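Local coordinates for protein factor essential for expression of methicillin resistance (Staphylococcus aureus, PDB 1LRZ) that adds glycines 2 and 3 of the pentaglycine bridge of staphylococcal peptidoglycan, taking them from glycyl-tRNA(Gly), at residues A[192-197]-A[201-206]; A[223-228]-A[327-332]. One frame throughout, in Å; residues are numbered along the deposited sequence.

Contact 1 of 2, residues A[192-197]-A[201-206]; sequences KVRFLS and LPIFRS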
loop_
_atom_site.group_PDB
_atom_site.type_symbol
_atom_site.label_atom_id
_atom_site.label_comp_id
_atom_site.label_asym_id
_atom_site.label_seq_id
_atom_site.Cartn_x
_atom_site.Cartn_y
_atom_site.Cartn_z
ATOM N N LYS A 192 15.043 -9.793 9.823
ATOM C CA LYS A 192 15.631 -8.947 8.782
ATOM C C LYS A 192 14.666 -8.788 7.609
ATOM O O LYS A 192 13.705 -9.549 7.476
ATOM C CB LYS A 192 16.960 -9.545 8.298
ATOM C CG LYS A 192 18.009 -9.570 9.398
ATOM C CD LYS A 192 19.323 -10.238 9.002
ATOM C CE LYS A 192 20.290 -10.195 10.197
ATOM N NZ LYS A 192 21.603 -10.855 9.965
ATOM N N VAL A 193 14.913 -7.793 6.766
ATOM C CA VAL A 193 14.058 -7.562 5.609
ATOM C C VAL A 193 14.901 -7.437 4.343
ATOM O O VAL A 193 15.894 -6.703 4.316
ATOM C CB VAL A 193 13.214 -6.270 5.786
ATOM C CG1 VAL A 193 12.452 -5.938 4.494
ATOM C CG2 VAL A 193 12.241 -6.445 6.939
ATOM N N ARG A 194 14.526 -8.187 3.314
ATOM C CA ARG A 194 15.217 -8.121 2.036
ATOM C C ARG A 194 14.151 -7.965 0.971
ATOM O O ARG A 194 12.965 -8.206 1.230
ATOM C CB ARG A 194 16.058 -9.380 1.772
ATOM C CG ARG A 194 15.298 -10.688 1.559
ATOM C CD ARG A 194 16.299 -11.847 1.636
ATOM N NE ARG A 194 15.713 -13.173 1.466
ATOM C CZ ARG A 194 15.386 -13.695 0.292
ATOM N NH1 ARG A 194 14.854 -14.909 0.227
ATOM N NH2 ARG A 194 15.594 -13.003 -0.820
ATOM N N PHE A 195 14.562 -7.559 -0.221
ATOM C CA PHE A 195 13.615 -7.375 -1.301
ATOM C C PHE A 195 13.745 -8.486 -2.325
ATOM O O PHE A 195 14.828 -8.741 -2.855
ATOM C CB PHE A 195 13.831 -6.008 -1.941
ATOM C CG PHE A 195 13.692 -4.872 -0.972
ATOM C CD1 PHE A 195 14.818 -4.311 -0.374
ATOM C CD2 PHE A 195 12.433 -4.374 -0.643
ATOM C CE1 PHE A 195 14.693 -3.267 0.545
ATOM C CE2 PHE A 195 12.295 -3.331 0.275
ATOM C CZ PHE A 195 13.429 -2.776 0.868
ATOM N N LEU A 196 12.619 -9.138 -2.593
ATOM C CA LEU A 196 12.551 -10.255 -3.517
ATOM C C LEU A 196 12.521 -9.865 -4.989
ATOM O O LEU A 196 11.909 -8.859 -5.370
ATOM C CB LEU A 196 11.312 -11.099 -3.205
ATOM C CG LEU A 196 11.156 -11.605 -1.769
ATOM C CD1 LEU A 196 9.910 -12.490 -1.669
ATOM C CD2 LEU A 196 12.391 -12.392 -1.368
ATOM N N SER A 197 13.186 -10.680 -5.807
ATOM C CA SER A 197 13.232 -10.472 -7.254
ATOM C C SER A 197 12.182 -11.418 -7.816
ATOM O O SER A 197 11.555 -12.167 -7.068
ATOM C CB SER A 197 14.601 -10.852 -7.828
ATOM O OG SER A 197 15.665 -10.336 -7.040
ATOM N N LEU A 201 9.511 -14.719 -6.318
ATOM C CA LEU A 201 8.128 -14.295 -6.174
ATOM C C LEU A 201 7.270 -15.371 -5.499
ATOM O O LEU A 201 6.318 -15.052 -4.787
ATOM C CB LEU A 201 7.553 -13.909 -7.541
ATOM C CG LEU A 201 6.280 -13.052 -7.538
ATOM C CD1 LEU A 201 6.427 -11.872 -6.580
ATOM C CD2 LEU A 201 6.010 -12.568 -8.953
ATOM N N PRO A 202 7.592 -16.659 -5.710
ATOM C CA PRO A 202 6.774 -17.686 -5.052
ATOM C C PRO A 202 6.824 -17.643 -3.517
ATOM O O PRO A 202 5.890 -18.109 -2.854
ATOM C CB PRO A 202 7.308 -18.999 -5.637
ATOM C CG PRO A 202 8.700 -18.646 -6.116
ATOM C CD PRO A 202 8.511 -17.265 -6.689
ATOM N N ILE A 203 7.906 -17.098 -2.955
ATOM C CA ILE A 203 8.008 -16.976 -1.503
ATOM C C ILE A 203 6.896 -16.029 -1.063
ATOM O O ILE A 203 6.179 -16.300 -0.100
ATOM C CB ILE A 203 9.356 -16.365 -1.045
ATOM C CG1 ILE A 203 10.518 -17.281 -1.426
ATOM C CG2 ILE A 203 9.334 -16.147 0.469
ATOM C CD1 ILE A 203 11.869 -16.777 -0.943
ATOM N N PHE A 204 6.761 -14.910 -1.773
ATOM C CA PHE A 204 5.721 -13.926 -1.468
ATOM C C PHE A 204 4.355 -14.581 -1.646
ATOM O O PHE A 204 3.455 -14.418 -0.821
ATOM C CB PHE A 204 5.828 -12.721 -2.413
ATOM C CG PHE A 204 4.574 -11.892 -2.477
ATOM C CD1 PHE A 204 4.225 -11.047 -1.422
ATOM C CD2 PHE A 204 3.715 -11.994 -3.576
ATOM C CE1 PHE A 204 3.031 -10.316 -1.456
ATOM C CE2 PHE A 204 2.518 -11.269 -3.624
ATOM C CZ PHE A 204 2.173 -10.426 -2.561
ATOM N N ARG A 205 4.218 -15.326 -2.738
ATOM C CA ARG A 205 2.978 -16.019 -3.064
ATOM C C ARG A 205 2.540 -16.994 -1.979
ATOM O O ARG A 205 1.344 -17.198 -1.770
ATOM C CB ARG A 205 3.143 -16.769 -4.384
ATOM C CG ARG A 205 3.412 -15.858 -5.572
ATOM C CD ARG A 205 2.212 -15.809 -6.501
ATOM N NE ARG A 205 0.993 -15.429 -5.798
ATOM C CZ ARG A 205 -0.230 -15.530 -6.312
ATOM N NH1 ARG A 205 -0.407 -16.007 -7.533
ATOM N NH2 ARG A 205 -1.286 -15.121 -5.622
ATOM N N SER A 206 3.503 -17.589 -1.284
ATOM C CA SER A 206 3.181 -18.545 -0.229
ATOM C C SER A 206 2.373 -17.896 0.895
ATOM O O SER A 206 1.604 -18.574 1.574
ATOM C CB SER A 206 4.456 -19.152 0.358
ATOM O OG SER A 206 5.117 -18.216 1.197
#
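L196 and I203 meet at about a right angle, the leucine, next to strand 192-195, reaching across to helix 201-207. One methyl does the touching: L196 CD1 lies 4.0 Å from I203 CB and 4.2 Å from F204 CB, so it rests on the bases of two successive helical side chains. With CG anti to its own carbonyl carbon (chi1 -54°), L196 directs this methyl at the helix. F204 offers little beyond CB, because its ring turns away to meet Y225 edge-to-face and to pack against F317.

The second crossing is made by R194, whose side chain runs straight from CG to NE and also lies roughly perpendicular to I203. Its NH1 comes within 3.7 Å of I203 CD1, the methyl standing oblique to the guanidinium. Where the chain turns between strand and helix, S197 O and L201 N are 3.4 Å apart, but at an angle too poor for a hydrogen bond.

Strand 192-195 is an edge strand of the large mixed sheet, bound to strand 236-244, and the short helix that follows packs back beside it through aliphatic contacts, while salt bridges from NE to E310 and from NH2 to E200 balance the R194 charge and fix the guanidinium beside the isoleucine methyl.

Contact 2 of 2, residues A[223-228]-A[327-332]; sequences KFYYNR and YYAGGT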
loop_
_atom_site.group_PDB
_atom_site.type_symbol
_atom_site.label_atom_id
_atom_site.label_comp_id
_atom_site.label_asym_id
_atom_site.label_seq_id
_atom_site.Cartn_x
_atom_site.Cartn_y
_atom_site.Cartn_z
ATOM N N LYS A 223 0.102 -14.406 -12.489
ATOM C CA LYS A 223 0.724 -13.548 -13.488
ATOM C C LYS A 223 0.546 -12.061 -13.171
ATOM O O LYS A 223 1.318 -11.215 -13.636
ATOM C CB LYS A 223 0.165 -13.887 -14.870
ATOM C CG LYS A 223 0.462 -15.325 -15.281
ATOM C CD LYS A 223 0.058 -15.612 -16.718
ATOM C CE LYS A 223 0.420 -17.041 -17.111
ATOM N NZ LYS A 223 0.062 -17.347 -18.526
ATOM N N PHE A 224 -0.471 -11.751 -12.373
ATOM C CA PHE A 224 -0.739 -10.378 -11.964
ATOM C C PHE A 224 0.520 -9.773 -11.334
ATOM O O PHE A 224 0.980 -8.701 -11.730
ATOM C CB PHE A 224 -1.872 -10.357 -10.935
ATOM C CG PHE A 224 -2.074 -9.019 -10.273
ATOM C CD1 PHE A 224 -2.980 -8.101 -10.786
ATOM C CD2 PHE A 224 -1.345 -8.674 -9.136
ATOM C CE1 PHE A 224 -3.162 -6.857 -10.177
ATOM C CE2 PHE A 224 -1.518 -7.433 -8.525
ATOM C CZ PHE A 224 -2.430 -6.523 -9.046
ATOM N N TYR A 225 1.072 -10.478 -10.353
ATOM C CA TYR A 225 2.254 -10.005 -9.650
ATOM C C TYR A 225 3.502 -10.015 -10.514
ATOM O O TYR A 225 4.295 -9.069 -10.490
ATOM C CB TYR A 225 2.487 -10.835 -8.388
ATOM C CG TYR A 225 1.406 -10.648 -7.354
ATOM C CD1 TYR A 225 0.482 -11.659 -7.095
ATOM C CD2 TYR A 225 1.285 -9.447 -6.652
ATOM C CE1 TYR A 225 -0.533 -11.483 -6.169
ATOM C CE2 TYR A 225 0.271 -9.257 -5.722
ATOM C CZ TYR A 225 -0.638 -10.281 -5.484
ATOM O OH TYR A 225 -1.649 -10.113 -4.558
ATOM N N TYR A 226 3.678 -11.078 -11.285
ATOM C CA TYR A 226 4.846 -11.156 -12.141
ATOM C C TYR A 226 4.887 -9.962 -13.103
ATOM O O TYR A 226 5.927 -9.311 -13.259
ATOM C CB TYR A 226 4.834 -12.469 -12.927
ATOM C CG TYR A 226 5.937 -12.559 -13.958
ATOM C CD1 TYR A 226 7.224 -12.945 -13.600
ATOM C CD2 TYR A 226 5.694 -12.234 -15.294
ATOM C CE1 TYR A 226 8.248 -13.008 -14.551
ATOM C CE2 TYR A 226 6.708 -12.291 -16.249
ATOM C CZ TYR A 226 7.984 -12.679 -15.870
ATOM O OH TYR A 226 8.999 -12.726 -16.803
ATOM N N ASN A 227 3.756 -9.662 -13.740
ATOM C CA ASN A 227 3.731 -8.555 -14.693
ATOM C C ASN A 227 4.002 -7.199 -14.051
ATOM O O ASN A 227 4.619 -6.337 -14.674
ATOM C CB ASN A 227 2.405 -8.513 -15.464
ATOM C CG ASN A 227 2.289 -9.641 -16.485
ATOM O OD1 ASN A 227 3.301 -10.151 -16.976
ATOM N ND2 ASN A 227 1.057 -10.021 -16.820
ATOM N N ARG A 228 3.552 -7.011 -12.813
ATOM C CA ARG A 228 3.780 -5.744 -12.120
ATOM C C ARG A 228 5.286 -5.593 -11.883
ATOM O O ARG A 228 5.859 -4.530 -12.108
ATOM C CB ARG A 228 3.023 -5.714 -10.787
ATOM C CG ARG A 228 1.515 -5.897 -10.909
ATOM C CD ARG A 228 0.919 -4.789 -11.723
ATOM N NE ARG A 228 -0.533 -4.883 -11.873
ATOM C CZ ARG A 228 -1.171 -5.836 -12.547
ATOM N NH1 ARG A 228 -0.506 -6.820 -13.144
ATOM N NH2 ARG A 228 -2.485 -5.770 -12.672
ATOM N N TYR A 327 0.744 0.002 0.218
ATOM C CA TYR A 327 0.824 -1.376 0.701
ATOM C C TYR A 327 -0.347 -2.058 -0.033
ATOM O O TYR A 327 -1.494 -2.014 0.419
ATOM C CB TYR A 327 0.598 -1.420 2.209
ATOM C CG TYR A 327 0.396 -2.809 2.764
ATOM C CD1 TYR A 327 1.248 -3.856 2.411
ATOM C CD2 TYR A 327 -0.627 -3.070 3.677
ATOM C CE1 TYR A 327 1.090 -5.129 2.951
ATOM C CE2 TYR A 327 -0.793 -4.344 4.228
ATOM C CZ TYR A 327 0.065 -5.366 3.859
ATOM O OH TYR A 327 -0.102 -6.625 4.393
ATOM N N TYR A 328 -0.051 -2.665 -1.178
ATOM C CA TYR A 328 -1.083 -3.286 -1.994
ATOM C C TYR A 328 -1.602 -4.633 -1.504
ATOM O O TYR A 328 -2.811 -4.852 -1.430
ATOM C CB TYR A 328 -0.589 -3.430 -3.431
ATOM C CG TYR A 328 -1.659 -3.937 -4.365
ATOM C CD1 TYR A 328 -2.743 -3.129 -4.714
ATOM C CD2 TYR A 328 -1.627 -5.245 -4.847
ATOM C CE1 TYR A 328 -3.781 -3.615 -5.521
ATOM C CE2 TYR A 328 -2.658 -5.746 -5.655
ATOM C CZ TYR A 328 -3.731 -4.922 -5.985
ATOM O OH TYR A 328 -4.752 -5.419 -6.765
ATOM N N ALA A 329 -0.689 -5.527 -1.154
ATOM C CA ALA A 329 -1.060 -6.855 -0.701
ATOM C C ALA A 329 0.044 -7.401 0.180
ATOM O O ALA A 329 1.211 -7.019 0.047
ATOM C CB ALA A 329 -1.267 -7.770 -1.904
ATOM N N GLY A 330 -0.328 -8.296 1.084
ATOM C CA GLY A 330 0.660 -8.878 1.964
ATOM C C GLY A 330 0.098 -10.014 2.785
ATOM O O GLY A 330 -1.112 -10.249 2.797
ATOM N N GLY A 331 0.986 -10.718 3.475
ATOM C CA GLY A 331 0.564 -11.829 4.303
ATOM C C GLY A 331 1.628 -12.141 5.336
ATOM O O GLY A 331 2.804 -11.793 5.157
ATOM N N THR A 332 1.210 -12.794 6.416
ATOM C CA THR A 332 2.115 -13.163 7.495
ATOM C C THR A 332 1.847 -14.600 7.953
ATOM O O THR A 332 0.700 -15.024 8.042
ATOM C CB THR A 332 1.949 -12.198 8.680
ATOM O OG1 THR A 332 2.337 -10.885 8.261
ATOM C CG2 THR A 332 2.816 -12.627 9.870
#
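F224 and Y328 reach toward each other from helix 222-232 and strand 325-332, and their outer ring atoms make the tight part of the contact. The rings are nearly parallel, with planes at 19°, yet slid so far apart that they barely overlap; their centroids are 5.6 Å apart. The touching is confined to the outer atoms: F224 CZ lies 3.5 Å from Y328 CE2 and 3.4 Å from Y328 OH, the hydroxyl standing oblique to the phenylalanine ring. Both residues place CG anti to the backbone N (chi1 170° for F224, -174° for Y328), which carries the two rings toward each other between helix and strand.

The second point of contact is looser and rests on a single methyl. Y225 leaves the helix alongside F224 and meets the strand with the far end of its side chain, where OH is 3.6 Å from A329 CB. The methyl sits at the edge of the tyrosine ring, near its plane, and its closest ring carbon, CE2, is 4.4 Å away. F224 CD2 lies 3.6 Å above the centre of the Y225 ring, so the F224 ring covers one face of Y225. The backbones stay well apart, with 10.0 Å between the CA atoms of Y225 and A329. F224, Y328 and A329 are all partly exposed, and Y225 alone of the touching residues is buried.

Y328 and A329 both face F317 of strand 310-320 in a classic beta bulge, which lets two consecutive residues point at the helix. Around them, Y225 meets F317 edge-to-face and touches L201 and R205 of helix 201-207, while N227 and R228 pack on L32 of helix 27-35.

How the contacts relate
Both contacts bring a helix against the same mixed sheet, but at different strands: contact 1 involves one of its edge strands, 192-195, and contact 2 the interior strand 325-332. Helices 201-207 and 222-232, consecutive in the chain, pack on each other, with L201 CD2 3.6 Å from Y226 N, and share F317 of the sheet between them. Contact 1 is centred about 16 Å from the centre of the chain and contact 2 about 10 Å, yet three of six touching residues are buried in the first and one of four in the second, so neither is pure core. Contact 1 is mainly aliphatic, with an arginine at its border; contact 2 is mainly aromatic.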